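Local structure of deoxyhypusine hydroxylase (Homo sapiens, 4D50) at residues A225-L230 / G252-P257; A231-R236 / H245-A250. The protein hydroxylates the deoxyhypusine residue of the translation factor eIF5A with a non-haem diiron centre, completing the formation of hypusine. All blocks are in the same frame, centred on the assembly; numbering follows the deposited sequence.

Interaction 1. Residues A225-L230 / G252-P257; sequences AAVPQL and GAIARP
Ile254 reaches across to Val227 and Leu230, and its two branches divide the work. CG2 of Ile254 lies 4.0 Å from CG2 of Val227, with the two side chains lying alongside and running in opposite senses. The other branch runs out through CG1, set anti to the carbonyl carbon (chi1 -64°), and its terminal CD1 meets CD1 of Leu230 at 3.9 Å, with the leucine slanting across it. The same CD1 is also 4.2 Å from Val227 CG2, which therefore touches both branches of the isoleucine. Val227 and Leu230, three residues apart, present neighbouring positions on one side of their helix, and all three side chains are buried. No hydrogen bond links the segments: the contact is purely apolar and small, with 114 Å² buried in total.

Just past Ile254 the helix gives out: Ala255 is the first residue beyond it, with a positive phi of 64°, and Arg256 takes the N-cap position of the next one. The CB of Arg256 faces residues 225-230, but the rest of the side chain turns off from them, and its NE forms a salt bridge with Glu224.

Ile254 thus ties the end of helix 241-254 to the start of helix 227-235, joining HEAT-like repeats 5 and 4. Cys259 of helix 257-265 packs against both Val227 and Ile254, while Leu251 adds to the apolar surface around Val227 and Leu230.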
loop_
_atom_site.group_PDB
_atom_site.type_symbol
_atom_site.label_atom_id
_atom_site.label_comp_id
_atom_site.label_asym_id
_atom_site.label_seq_id
_atom_site.Cartn_x
_atom_site.Cartn_y
_atom_site.Cartn_z
ATOM N N ALA A 225 1.590 15.504 13.769
ATOM C CA ALA A 225 2.985 15.987 13.943
ATOM C C ALA A 225 3.801 15.709 12.685
ATOM O O ALA A 225 4.795 16.387 12.470
ATOM C CB ALA A 225 3.681 15.359 15.149
ATOM N N ALA A 226 3.350 14.737 11.885
ATOM C CA ALA A 226 4.057 14.319 10.645
ATOM C C ALA A 226 3.668 15.101 9.412
ATOM O O ALA A 226 4.368 14.990 8.420
ATOM C CB ALA A 226 3.805 12.855 10.341
ATOM N N VAL A 227 2.630 15.943 9.513
ATOM C CA VAL A 227 2.090 16.667 8.344
ATOM C C VAL A 227 3.147 17.506 7.604
ATOM O O VAL A 227 3.230 17.406 6.415
ATOM C CB VAL A 227 0.816 17.451 8.686
ATOM C CG1 VAL A 227 0.440 18.465 7.593
ATOM C CG2 VAL A 227 -0.324 16.513 8.958
ATOM N N PRO A 228 3.908 18.377 8.322
ATOM C CA PRO A 228 4.886 19.194 7.688
ATOM C C PRO A 228 5.844 18.395 6.875
ATOM O O PRO A 228 6.146 18.785 5.779
ATOM C CB PRO A 228 5.584 19.918 8.862
ATOM C CG PRO A 228 4.582 19.923 9.950
ATOM C CD PRO A 228 3.722 18.720 9.744
ATOM N N GLN A 229 6.356 17.276 7.411
ATOM C CA GLN A 229 7.293 16.457 6.687
ATOM C C GLN A 229 6.653 15.750 5.523
ATOM O O GLN A 229 7.281 15.613 4.480
ATOM C CB GLN A 229 7.975 15.513 7.672
ATOM C CG GLN A 229 9.010 16.285 8.533
ATOM C CD GLN A 229 10.328 16.427 7.792
ATOM O OE1 GLN A 229 10.903 15.435 7.338
ATOM N NE2 GLN A 229 10.815 17.658 7.674
ATOM N N LEU A 230 5.417 15.298 5.686
ATOM C CA LEU A 230 4.668 14.659 4.562
ATOM C C LEU A 230 4.392 15.625 3.440
ATOM O O LEU A 230 4.625 15.316 2.266
ATOM C CB LEU A 230 3.366 14.124 5.043
ATOM C CG LEU A 230 3.434 12.822 5.903
ATOM C CD1 LEU A 230 2.089 12.559 6.555
ATOM C CD2 LEU A 230 3.856 11.645 5.073
ATOM N N GLY A 252 -4.032 12.893 2.556
ATOM C CA GLY A 252 -5.435 12.554 2.332
ATOM C C GLY A 252 -6.150 11.873 3.473
ATOM O O GLY A 252 -7.292 12.253 3.835
ATOM N N ALA A 253 -5.507 10.868 4.077
ATOM C CA ALA A 253 -6.058 10.206 5.203
ATOM C C ALA A 253 -6.196 11.126 6.419
ATOM O O ALA A 253 -7.201 11.025 7.112
ATOM C CB ALA A 253 -5.168 9.063 5.543
ATOM N N ILE A 254 -5.197 11.979 6.666
ATOM C CA ILE A 254 -5.188 12.837 7.853
ATOM C C ILE A 254 -6.275 13.868 7.646
ATOM O O ILE A 254 -7.085 14.093 8.522
ATOM C CB ILE A 254 -3.790 13.413 8.105
ATOM C CG1 ILE A 254 -2.842 12.242 8.406
ATOM C CG2 ILE A 254 -3.758 14.425 9.250
ATOM C CD1 ILE A 254 -1.368 12.545 8.291
ATOM N N ALA A 255 -6.300 14.473 6.467
ATOM C CA ALA A 255 -7.442 15.311 6.004
ATOM C C ALA A 255 -7.670 16.592 6.861
ATOM O O ALA A 255 -8.798 17.088 6.927
ATOM C CB ALA A 255 -8.688 14.474 5.912
ATOM N N ARG A 256 -6.598 17.113 7.490
ATOM C CA ARG A 256 -6.694 18.350 8.246
ATOM C C ARG A 256 -6.606 19.452 7.188
ATOM O O ARG A 256 -6.054 19.232 6.105
ATOM C CB ARG A 256 -5.555 18.484 9.277
ATOM C CG ARG A 256 -5.631 17.462 10.415
ATOM C CD ARG A 256 -6.807 17.754 11.325
ATOM N NE ARG A 256 -6.588 17.568 12.747
ATOM C CZ ARG A 256 -7.251 16.763 13.588
ATOM N NH1 ARG A 256 -8.178 15.892 13.183
ATOM N NH2 ARG A 256 -6.959 16.834 14.885
ATOM N N PRO A 257 -7.157 20.651 7.478
ATOM C CA PRO A 257 -7.090 21.770 6.519
ATOM C C PRO A 257 -5.681 22.009 5.901
ATOM O O PRO A 257 -5.530 22.302 4.696
ATOM C CB PRO A 257 -7.545 22.951 7.391
ATOM C CG PRO A 257 -8.616 22.319 8.237
ATOM C CD PRO A 257 -8.025 20.981 8.628
#

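Interaction 2. Residues A231-R236 / H245-A250; sequences AAALAR and HECAEA. With FE (Fe (III) ion), chain D; PER (peroxide ion), chain E.
The short helical segments 231-235 and 245-250 run roughly antiparallel, at 142° between their directions, with axes 8.4 Å apart at closest approach and Leu234 level with Cys247. The spacing is consistent with the small side chains, Ala233, Cys247 and Ala248, at the interface. Cys247 SG, anti to its carbonyl carbon (chi1 -73°), rests on the methyl of Ala233, 3.7 Å from CB, while its own CB comes near the backbone N of Leu234. One residue further along each helix, Leu234, whose CG lies anti to the backbone N (chi1 176°), carries its CD1 to Ala248 CB, 3.9 Å away. All four residues are buried, and no hydrogen bond crosses between the segments.

His245 and Glu246, on the same helix as Cys247 and Ala248, turn to the diiron centre. The iron is bound by His245 NE2 at 2.2 Å and by Glu246 at 2.1 Å through OE1, the second oxygen, OE2, standing well back from the metal. OE2 instead accepts a 2.7 Å hydrogen bond from water 1, itself an iron ligand, so the carboxylate holds the metal and one of its waters together. Peroxide O2 binds the iron at 2.2 Å and lies at the edge of the His245 ring, in its plane; water 2 and His61 complete the coordination. A hydrogen bond between His245 ND1 and Ser277 OG helps to fix the rotation of the imidazole.

Helix 272-289 brings Val274 against Leu234, Val273 against His245 and Ser277 against Ala248, while His212 and Tyr216 of helix 208-221 touch Glu246. Helix 241-254 therefore packs on helix 227-235 of the preceding repeat while presenting iron ligands to the active site.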
loop_
_atom_site.group_PDB
_atom_site.type_symbol
_atom_site.label_atom_id
_atom_site.label_comp_id
_atom_site.label_asym_id
_atom_site.label_seq_id
_atom_site.Cartn_x
_atom_site.Cartn_y
_atom_site.Cartn_z
ATOM N N ALA A 231 4.016 16.821 3.823
ATOM C CA ALA A 231 3.816 17.915 2.825
ATOM C C ALA A 231 5.100 18.364 2.130
ATOM O O ALA A 231 5.129 18.571 0.902
ATOM C CB ALA A 231 3.128 19.073 3.446
ATOM N N ALA A 232 6.190 18.467 2.876
ATOM C CA ALA A 232 7.538 18.755 2.290
ATOM C C ALA A 232 7.989 17.682 1.311
ATOM O O ALA A 232 8.580 17.956 0.302
ATOM C CB ALA A 232 8.548 18.869 3.379
ATOM N N ALA A 233 7.826 16.415 1.673
ATOM C CA ALA A 233 8.152 15.304 0.733
ATOM C C ALA A 233 7.309 15.435 -0.548
ATOM O O ALA A 233 7.801 15.221 -1.625
ATOM C CB ALA A 233 8.005 13.930 1.393
ATOM N N LEU A 234 6.003 15.596 -0.389
ATOM C CA LEU A 234 5.060 15.810 -1.525
ATOM C C LEU A 234 5.558 16.953 -2.423
ATOM O O LEU A 234 5.595 16.802 -3.650
ATOM C CB LEU A 234 3.619 15.981 -1.044
ATOM C CG LEU A 234 2.632 16.302 -2.193
ATOM C CD1 LEU A 234 2.516 15.251 -3.298
ATOM C CD2 LEU A 234 1.287 16.525 -1.611
ATOM N N ALA A 235 6.066 17.993 -1.785
ATOM C CA ALA A 235 6.515 19.175 -2.492
ATOM C C ALA A 235 7.839 19.014 -3.195
ATOM O O ALA A 235 8.132 19.814 -4.069
ATOM C CB ALA A 235 6.492 20.399 -1.578
ATOM N N ARG A 236 8.614 17.987 -2.858
ATOM C CA ARG A 236 9.985 17.800 -3.434
ATOM C C ARG A 236 9.897 17.162 -4.808
ATOM O O ARG A 236 9.672 15.961 -4.943
ATOM C CB ARG A 236 10.942 17.029 -2.496
ATOM C CG ARG A 236 11.501 17.855 -1.350
ATOM C CD ARG A 236 12.732 17.290 -0.637
ATOM N NE ARG A 236 12.310 16.124 0.138
ATOM C CZ ARG A 236 11.757 16.152 1.351
ATOM N NH1 ARG A 236 11.570 17.296 1.989
ATOM N NH2 ARG A 236 11.419 14.987 1.937
ATOM N N HIS A 245 3.513 10.151 -4.165
ATOM C CA HIS A 245 2.108 9.614 -4.121
ATOM C C HIS A 245 1.698 9.077 -2.751
ATOM O O HIS A 245 0.583 9.365 -2.269
ATOM C CB HIS A 245 1.869 8.563 -5.203
ATOM C CG HIS A 245 1.274 7.314 -4.680
ATOM N ND1 HIS A 245 -0.074 7.216 -4.407
ATOM C CD2 HIS A 245 1.804 6.090 -4.454
ATOM C CE1 HIS A 245 -0.323 6.015 -3.930
ATOM N NE2 HIS A 245 0.773 5.285 -4.031
ATOM N N GLU A 246 2.592 8.328 -2.071
ATOM C CA GLU A 246 2.249 7.757 -0.808
ATOM C C GLU A 246 2.061 8.845 0.260
ATOM O O GLU A 246 1.147 8.743 1.087
ATOM C CB GLU A 246 3.329 6.713 -0.409
ATOM C CG GLU A 246 2.776 5.542 0.357
ATOM C CD GLU A 246 1.778 4.746 -0.427
ATOM O OE1 GLU A 246 2.085 4.253 -1.510
ATOM O OE2 GLU A 246 0.641 4.654 0.073
ATOM N N CYS A 247 2.899 9.866 0.172
ATOM C CA CYS A 247 2.844 11.064 1.033
ATOM C C CYS A 247 1.533 11.825 0.804
ATOM O O CYS A 247 0.862 12.199 1.741
ATOM C CB CYS A 247 4.079 11.922 0.854
ATOM S SG CYS A 247 5.527 11.170 1.614
ATOM N N ALA A 248 1.105 11.917 -0.458
ATOM C CA ALA A 248 -0.131 12.567 -0.776
ATOM C C ALA A 248 -1.327 11.773 -0.176
ATOM O O ALA A 248 -2.278 12.345 0.407
ATOM C CB ALA A 248 -0.271 12.670 -2.274
ATOM N N GLU A 249 -1.308 10.446 -0.345
ATOM C CA GLU A 249 -2.326 9.595 0.247
ATOM C C GLU A 249 -2.379 9.765 1.739
ATOM O O GLU A 249 -3.469 9.822 2.288
ATOM C CB GLU A 249 -2.080 8.116 -0.058
ATOM C CG GLU A 249 -2.611 7.607 -1.371
ATOM C CD GLU A 249 -3.121 6.140 -1.307
ATOM O OE1 GLU A 249 -3.314 5.494 -0.244
ATOM O OE2 GLU A 249 -3.350 5.618 -2.386
ATOM N N ALA A 250 -1.204 9.795 2.408
ATOM C CA ALA A 250 -1.164 10.013 3.864
ATOM C C ALA A 250 -1.805 11.324 4.297
ATOM O O ALA A 250 -2.610 11.385 5.242
ATOM C CB ALA A 250 0.269 9.884 4.365
HETATM FE FE FE D . 1.169 3.307 -3.144
HETATM O O1 PER E . 3.240 1.784 -4.179
HETATM O O2 PER E . 3.078 3.318 -4.199
HETATM O O HOH W 1 -0.633 3.390 -1.957
HETATM O O HOH W 2 1.605 1.357 -1.850
#

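In the fold
Both interactions join helix 227-235 to helix 241-254, and their centres are 9 Å apart. Interaction 2 is nested inside interaction 1 along the chain, as expected for successive helices running roughly antiparallel: residues 231-236 and 245-250 meet nearer the connecting turn, residues 225-230 and 252-257 at the far ends. Leu230 bridges them, its carbonyl O 3.7 Å from Cys247 CB and its CD1 3.9 Å from Ala250 CB. The result is one apolar seam between HEAT-like repeats 4 and 5. Interaction 2 includes two iron ligands, whereas Leu230 of interaction 1 is about 12 Å, side chain to ion, from a bound iron; the seam thus runs along helix 241-254 from its iron-binding part to its C-terminal end.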